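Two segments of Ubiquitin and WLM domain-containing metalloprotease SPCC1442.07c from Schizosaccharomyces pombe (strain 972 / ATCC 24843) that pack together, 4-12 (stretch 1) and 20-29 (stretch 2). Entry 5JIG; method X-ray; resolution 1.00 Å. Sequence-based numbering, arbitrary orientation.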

ATOM      1  N   TYR A   4       5.976   1.249 -12.826  1.00  7.36           N
ATOM      2  CA  TYR A   4       4.888   0.728 -12.044  1.00  7.79           C
ATOM      3  C   TYR A   4       5.274   0.768 -10.566  1.00  8.17           C
ATOM      4  O   TYR A   4       5.690  -0.231  -9.974  1.00 10.11           O
ATOM      5  CB  TYR A   4       4.502  -0.683 -12.531  1.00  7.81           C
ATOM      6  CG  TYR A   4       4.164  -0.666 -14.020  1.00  8.80           C
ATOM      7  CD1 TYR A   4       4.807  -1.493 -14.906  1.00 10.13           C
ATOM      8  CD2 TYR A   4       3.142   0.147 -14.487  1.00 10.24           C
ATOM      9  CE1 TYR A   4       4.510  -1.478 -16.276  1.00 11.51           C
ATOM     10  CE2 TYR A   4       2.845   0.163 -15.842  1.00 11.29           C
ATOM     11  CZ  TYR A   4       3.496  -0.649 -16.700  1.00 11.92           C
ATOM     12  OH  TYR A   4       3.155  -0.621 -18.048  1.00 14.60           O
ATOM     13  N   THR A   5       5.099   1.938 -10.008  1.00  7.16           N
ATOM     14  CA  THR A   5       5.513   2.240  -8.646  1.00  6.96           C
ATOM     15  C   THR A   5       4.635   3.370  -8.099  1.00  6.41           C
ATOM     16  O   THR A   5       3.688   3.804  -8.726  1.00  7.32           O
ATOM     17  CB  THR A   5       7.011   2.576  -8.643  1.00  9.49           C
ATOM     18  OG1 THR A   5       7.469   2.589  -7.278  1.00 11.88           O
ATOM     19  CG2 THR A   5       7.316   3.883  -9.338  1.00 11.19           C
ATOM     20  N   PHE A   6       5.003   3.827  -6.891  1.00  6.43           N
ATOM     21  CA  PHE A   6       4.395   4.987  -6.237  1.00  5.59           C
ATOM     22  C   PHE A   6       5.326   6.188  -6.519  1.00  6.04           C
ATOM     23  O   PHE A   6       6.471   6.163  -6.107  1.00  7.67           O
ATOM     24  CB  PHE A   6       4.275   4.761  -4.744  1.00  6.12           C
ATOM     25  CG  PHE A   6       3.448   3.550  -4.397  1.00  6.33           C
ATOM     26  CD1 PHE A   6       4.068   2.357  -4.123  1.00  8.18           C
ATOM     27  CD2 PHE A   6       2.079   3.590  -4.418  1.00  6.08           C
ATOM     28  CE1 PHE A   6       3.319   1.216  -3.832  1.00  9.15           C
ATOM     29  CE2 PHE A   6       1.323   2.464  -4.111  1.00  7.62           C
ATOM     30  CZ  PHE A   6       1.950   1.269  -3.854  1.00  8.69           C
ATOM     31  N   ASN A   7       4.839   7.191  -7.228  1.00  5.98           N
ATOM     32  CA  ASN A   7       5.731   8.225  -7.691  1.00  6.51           C
ATOM     33  C   ASN A   7       6.189   9.193  -6.603  1.00  7.15           C
ATOM     34  O   ASN A   7       7.264   9.752  -6.727  1.00  9.54           O
ATOM     35  CB  ASN A   7       5.104   9.019  -8.840  1.00  7.23           C
ATOM     36  CG  ASN A   7       4.984   8.226 -10.110  1.00 10.05           C
ATOM     37  OD1 ASN A   7       5.698   7.259 -10.326  1.00 11.96           O
ATOM     38  ND2 ASN A   7       4.033   8.646 -10.957  1.00 10.93           N
ATOM     39  N   GLU A   8       5.376   9.384  -5.575  1.00  5.94           N
ATOM     40  CA  GLU A   8       5.675  10.281  -4.480  1.00  6.65           C
ATOM     41  C   GLU A   8       5.098   9.708  -3.210  1.00  5.81           C
ATOM     42  O   GLU A   8       4.042   9.090  -3.213  1.00  6.77           O
ATOM     43  CB  GLU A   8       5.068  11.671  -4.734  1.00  7.55           C
ATOM     44  CG  GLU A   8       5.431  12.680  -3.678  1.00 10.14           C
ATOM     45  CD  GLU A   8       4.928  14.096  -3.938  1.00 12.71           C
ATOM     46  OE1 GLU A   8       5.111  14.965  -3.084  1.00 13.56           O
ATOM     47  OE2 GLU A   8       4.281  14.343  -4.985  1.00 19.52           O
ATOM     48  N   LEU A   9       5.853   9.896  -2.122  1.00  6.22           N
ATOM     49  CA  LEU A   9       5.488   9.501  -0.770  1.00  6.20           C
ATOM     50  C   LEU A   9       5.244  10.755   0.044  1.00  6.40           C
ATOM     51  O   LEU A   9       6.014  11.713  -0.030  1.00  8.46           O
ATOM     52  CB  LEU A   9       6.598   8.682  -0.121  1.00  6.33           C
ATOM     53  CG  LEU A   9       7.094   7.496  -0.923  1.00  7.70           C
ATOM     54  CD1 LEU A   9       8.159   6.808  -0.142  1.00  7.98           C
ATOM     55  CD2 LEU A   9       5.975   6.533  -1.286  1.00  7.71           C
ATOM     56  N   VAL A  10       4.229  10.719   0.903  1.00  6.05           N
ATOM     57  CA  VAL A  10       3.913  11.826   1.818  1.00  6.25           C
ATOM     58  C   VAL A  10       3.603  11.288   3.193  1.00  5.81           C
ATOM     59  O   VAL A  10       2.859  10.323   3.311  1.00  6.47           O
ATOM     60  CB  VAL A  10       2.726  12.683   1.306  1.00  7.98           C
ATOM     61  CG1 VAL A  10       2.183  13.645   2.377  1.00 10.59           C
ATOM     62  CG2 VAL A  10       3.145  13.535   0.106  1.00 10.69           C
ATOM     63  N   VAL A  11       4.184  11.910   4.220  1.00  6.61           N
ATOM     64  CA  VAL A  11       3.904  11.557   5.600  1.00  7.04           C
ATOM     65  C   VAL A  11       3.387  12.778   6.319  1.00  8.20           C
ATOM     66  O   VAL A  11       3.518  13.950   5.903  1.00 10.36           O
ATOM     67  CB  VAL A  11       5.141  10.996   6.322  1.00  8.00           C
ATOM     68  CG1 VAL A  11       5.533   9.697   5.687  1.00  8.66           C
ATOM     69  CG2 VAL A  11       6.276  12.015   6.361  1.00  9.81           C
ATOM     70  N   LEU A  12       2.731  12.501   7.455  1.00  8.44           N
ATOM     71  CA  LEU A  12       2.137  13.541   8.284  1.00  9.67           C
ATOM     72  C   LEU A  12       3.128  14.151   9.233  1.00  8.24           C
ATOM     73  O   LEU A  12       4.170  13.627   9.543  1.00  9.15           O
ATOM     74  CB  LEU A  12       0.957  12.949   8.972  1.00 12.36           C
ATOM     75  CG  LEU A  12      -0.080  12.465   7.920  1.00 14.16           C
ATOM     76  CD1 LEU A  12      -1.229  11.933   8.618  1.00 18.52           C
ATOM     77  CD2 LEU A  12      -0.605  13.564   6.941  1.00 17.16           C
ATOM     78  N   ALA A  20       7.933   7.073   9.801  1.00  8.16           N
ATOM     79  CA  ALA A  20       6.779   6.879   8.927  1.00  7.36           C
ATOM     80  C   ALA A  20       7.242   6.883   7.470  1.00  6.65           C
ATOM     81  O   ALA A  20       6.741   6.087   6.658  1.00  6.34           O
ATOM     82  CB  ALA A  20       5.742   7.961   9.132  1.00  7.21           C
ATOM     83  N   LEU A  21       8.166   7.768   7.110  1.00  6.67           N
ATOM     84  CA  LEU A  21       8.653   7.821   5.735  1.00  6.76           C
ATOM     85  C   LEU A  21       9.405   6.530   5.395  1.00  6.71           C
ATOM     86  O   LEU A  21       9.223   5.964   4.299  1.00  6.64           O
ATOM     87  CB  LEU A  21       9.487   9.069   5.495  1.00  7.56           C
ATOM     88  CG  LEU A  21      10.040   9.202   4.091  1.00  7.81           C
ATOM     89  CD1 LEU A  21       8.953   9.154   3.020  1.00  8.62           C
ATOM     90  CD2 LEU A  21      10.845  10.485   4.044  1.00 10.69           C
ATOM     91  N   ARG A  22      10.277   6.064   6.304  1.00  7.53           N
ATOM     92  CA  ARG A  22      10.941   4.809   6.054  1.00  7.63           C
ATOM     93  C   ARG A  22       9.959   3.658   5.865  1.00  7.03           C
ATOM     94  O   ARG A  22      10.203   2.749   5.059  1.00  7.34           O
ATOM     95  CB  ARG A  22      11.890   4.433   7.266  1.00  9.21           C
ATOM     96  CG  ARG A  22      13.114   5.255   7.399  1.00 11.86           C
ATOM     97  CD  ARG A  22      14.115   4.515   8.333  1.00 19.24           C
ATOM     98  NE  ARG A  22      13.722   4.292   9.744  1.00 22.49           N
ATOM     99  CZ  ARG A  22      13.638   3.099  10.372  1.00 20.85           C
ATOM    100  NH1 ARG A  22      13.387   3.079  11.660  1.00 25.07           N
ATOM    101  NH2 ARG A  22      13.771   1.947   9.723  1.00 21.57           N
ATOM    102  N   TYR A  23       8.832   3.701   6.567  1.00  6.62           N
ATOM    103  CA  TYR A  23       7.796   2.692   6.427  1.00  6.18           C
ATOM    104  C   TYR A  23       7.225   2.736   4.993  1.00  5.89           C
ATOM    105  O   TYR A  23       7.099   1.690   4.321  1.00  6.13           O
ATOM    106  CB  TYR A  23       6.710   2.948   7.469  1.00  6.55           C
ATOM    107  CG  TYR A  23       5.850   1.771   7.888  1.00  6.48           C
ATOM    108  CD1 TYR A  23       5.458   1.643   9.199  1.00  6.98           C
ATOM    109  CD2 TYR A  23       5.399   0.826   7.001  1.00  6.62           C
ATOM    110  CE1 TYR A  23       4.660   0.598   9.615  1.00  7.53           C
ATOM    111  CE2 TYR A  23       4.596  -0.227   7.397  1.00  6.91           C
ATOM    112  CZ  TYR A  23       4.244  -0.354   8.714  1.00  6.68           C
ATOM    113  OH  TYR A  23       3.471  -1.436   9.070  1.00  7.81           O
ATOM    114  N   LEU A  24       6.861   3.922   4.502  1.00  5.91           N
ATOM    115  CA  LEU A  24       6.380   4.036   3.138  1.00  5.81           C
ATOM    116  C   LEU A  24       7.444   3.602   2.115  1.00  5.73           C
ATOM    117  O   LEU A  24       7.095   2.980   1.110  1.00  6.31           O
ATOM    118  CB  LEU A  24       5.900   5.454   2.815  1.00  5.69           C
ATOM    119  CG  LEU A  24       4.643   5.909   3.614  1.00  5.73           C
ATOM    120  CD1 LEU A  24       4.221   7.273   3.077  1.00  7.15           C
ATOM    121  CD2 LEU A  24       3.498   4.922   3.507  1.00  6.11           C
ATOM    122  N   GLU A  25       8.698   3.962   2.349  1.00  6.41           N
ATOM    123  CA  GLU A  25       9.764   3.557   1.423  1.00  6.71           C
ATOM    124  C   GLU A  25       9.855   2.030   1.374  1.00  7.24           C
ATOM    125  O   GLU A  25      10.039   1.452   0.310  1.00  7.85           O
ATOM    126  CB  GLU A  25      11.087   4.147   1.831  1.00  7.80           C
ATOM    127  CG  GLU A  25      11.170   5.646   1.664  1.00  8.84           C
ATOM    128  CD  GLU A  25      12.423   6.243   2.352  1.00 12.04           C
ATOM    129  OE1 GLU A  25      12.731   7.391   2.041  1.00 22.28           O
ATOM    130  OE2 GLU A  25      13.018   5.608   3.182  1.00 18.78           O
ATOM    131  N   ARG A  26       9.729   1.398   2.531  1.00  7.33           N
ATOM    132  CA  ARG A  26       9.784  -0.059   2.603  1.00  7.02           C
ATOM    133  C   ARG A  26       8.653  -0.673   1.788  1.00  6.31           C
ATOM    134  O   ARG A  26       8.878  -1.657   1.042  1.00  6.92           O
ATOM    135  CB  ARG A  26       9.741  -0.548   4.044  1.00  7.62           C
ATOM    136  CG  ARG A  26       9.763  -2.059   4.190  1.00  8.19           C
ATOM    137  CD  ARG A  26       9.673  -2.465   5.608  1.00 11.00           C
ATOM    138  NE  ARG A  26       9.686  -3.863   5.776  1.00 12.55           N
ATOM    139  CZ  ARG A  26       9.522  -4.464   7.000  1.00 16.08           C
ATOM    140  NH1 ARG A  26       9.432  -5.717   7.117  1.00 21.55           N
ATOM    141  NH2 ARG A  26       9.279  -3.745   8.067  1.00 20.61           N
ATOM    142  N   LEU A  27       7.453  -0.156   1.914  1.00  5.99           N
ATOM    143  CA  LEU A  27       6.307  -0.651   1.133  1.00  6.42           C
ATOM    144  C   LEU A  27       6.530  -0.460  -0.365  1.00  7.31           C
ATOM    145  O   LEU A  27       6.256  -1.358  -1.161  1.00  7.65           O
ATOM    146  CB  LEU A  27       5.034   0.041   1.587  1.00  6.11           C
ATOM    147  CG  LEU A  27       4.553  -0.361   2.980  1.00  6.74           C
ATOM    148  CD1 LEU A  27       3.613   0.679   3.555  1.00  7.78           C
ATOM    149  CD2 LEU A  27       3.869  -1.733   2.998  1.00  7.46           C
ATOM    150  N   ARG A  28       6.985   0.732  -0.754  1.00  7.42           N
ATOM    151  CA  ARG A  28       7.224   0.988  -2.164  1.00  7.93           C
ATOM    152  C   ARG A  28       8.233  -0.000  -2.735  1.00  8.68           C
ATOM    153  O   ARG A  28       8.105  -0.447  -3.874  1.00 10.61           O
ATOM    154  CB  ARG A  28       7.703   2.421  -2.330  1.00  8.37           C
ATOM    155  CG  ARG A  28       8.040   2.797  -3.772  1.00  9.31           C
ATOM    156  CD  ARG A  28       8.730   4.130  -3.849  1.00 10.39           C
ATOM    157  NE  ARG A  28      10.056   3.970  -3.169  1.00 11.11           N
ATOM    158  CZ  ARG A  28      10.787   4.948  -2.669  1.00 11.66           C
ATOM    159  NH1 ARG A  28      11.883   4.615  -1.972  1.00 13.49           N
ATOM    160  NH2 ARG A  28      10.492   6.252  -2.870  1.00 12.29           N
ATOM    161  N   ASP A  29       9.266  -0.277  -1.954  1.00  8.13           N
ATOM    162  CA  ASP A  29      10.400  -1.055  -2.394  1.00  9.15           C
ATOM    163  C   ASP A  29      10.229  -2.571  -2.150  1.00  7.71           C
ATOM    164  O   ASP A  29      11.081  -3.372  -2.539  1.00  9.70           O
ATOM    165  CB  ASP A  29      11.653  -0.510  -1.796  1.00 12.48           C
ATOM    166  CG  ASP A  29      11.925   0.978  -2.235  1.00 13.54           C
ATOM    167  OD1 ASP A  29      11.346   1.374  -3.287  1.00 15.56           O
ATOM    168  OD2 ASP A  29      12.648   1.637  -1.517  1.00 19.03           O
TER
HETATM  169  O   HOH W   1       6.348   0.159  -5.867  1.00 15.63           O
HETATM  170  O   HOH W   2       8.541   7.452  -4.533  1.00 17.61           O

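The two segments run in roughly opposite directions: the axes of strand 8-10 and helix 20-29 make an angle of 147° and come within 8.7 Å of each other. The CA pairs that lie nearest across the contact follow the same sense, with Phe6 matched to Arg28, Leu9 to Leu24 and Val11 to Leu21. Together the two sides bury 471 Å², and no direct hydrogen bond joins them, so the evidence must be sought in apolar packing and in bridging water.

Apolar contacts dominate the strand and the residue just after it. Leu9 and Val11 both direct their CA-to-CB bonds toward the helix, whereas Val10 between them points away, the alternation expected of an extended chain. Leu9, with 105 Å² covered, contributes more than any other residue. Leu9 CB lies 4.0 Å from Leu21 CD1, and Leu9 CD1 lies 4.0 Å from Leu24 CB and 3.7 Å from Glu25 CG, the last being a contact with the aliphatic part of an acidic side chain. Val11 uses CG1 as its point of approach: this methyl is 3.9 Å from Ala20 CB, 4.0 Å from Leu21 CB and 3.8 Å from Leu24 CD1. Val11 CG1 also lies 3.6 Å from Leu21 N, a contact with the helix backbone. Leu24 thus touches both Leu9 and Val11, and Leu24 CD1 additionally sits 3.3 Å from Val10 O, a carbon-to-carbonyl contact in which Val10 takes part through its backbone while its CA-to-CB bond points away.

Arg28 supplies the packing at the other end, with 87 Å² covered. Its aliphatic portion lies against Phe6 and Thr5: Arg28 CG is 4.0 Å from Phe6 CD1 and 3.6 Å from Thr5 OG1, and Arg28 CD is 3.8 Å from Phe6 O. The guanidinium carries Leu9 CD1 over one face, with Arg28 NH2 3.6 Å from that methyl. Such an arrangement leaves the in-plane N-H groups free for polar partners.

Those partners are found within the second stretch and in solvent. Arg28 NE donates to Asp29 OD1 at 2.9 Å with an N-H...acceptor angle of 167°, and Arg28 NH1 donates to Asp29 OD2 at 3.1 Å and 178°. The near-linear pair forms a two-point salt bridge between sequence neighbours.

Water makes the polar links across the contact. Water 2 accepts from Arg28 NH2 at 2.8 Å and donates to Phe6 O at 2.9 Å, so a carbonyl with no direct partner across the contact is joined to the guanidinium. Water 1 donates to Arg28 O at 2.7 Å and lies 3.0 Å from Thr5 OG1, to which it is also hydrogen-bonded. Both bridges end on Arg28, one at its side chain and one at its backbone, so the residue has polar links as well as packing contacts here.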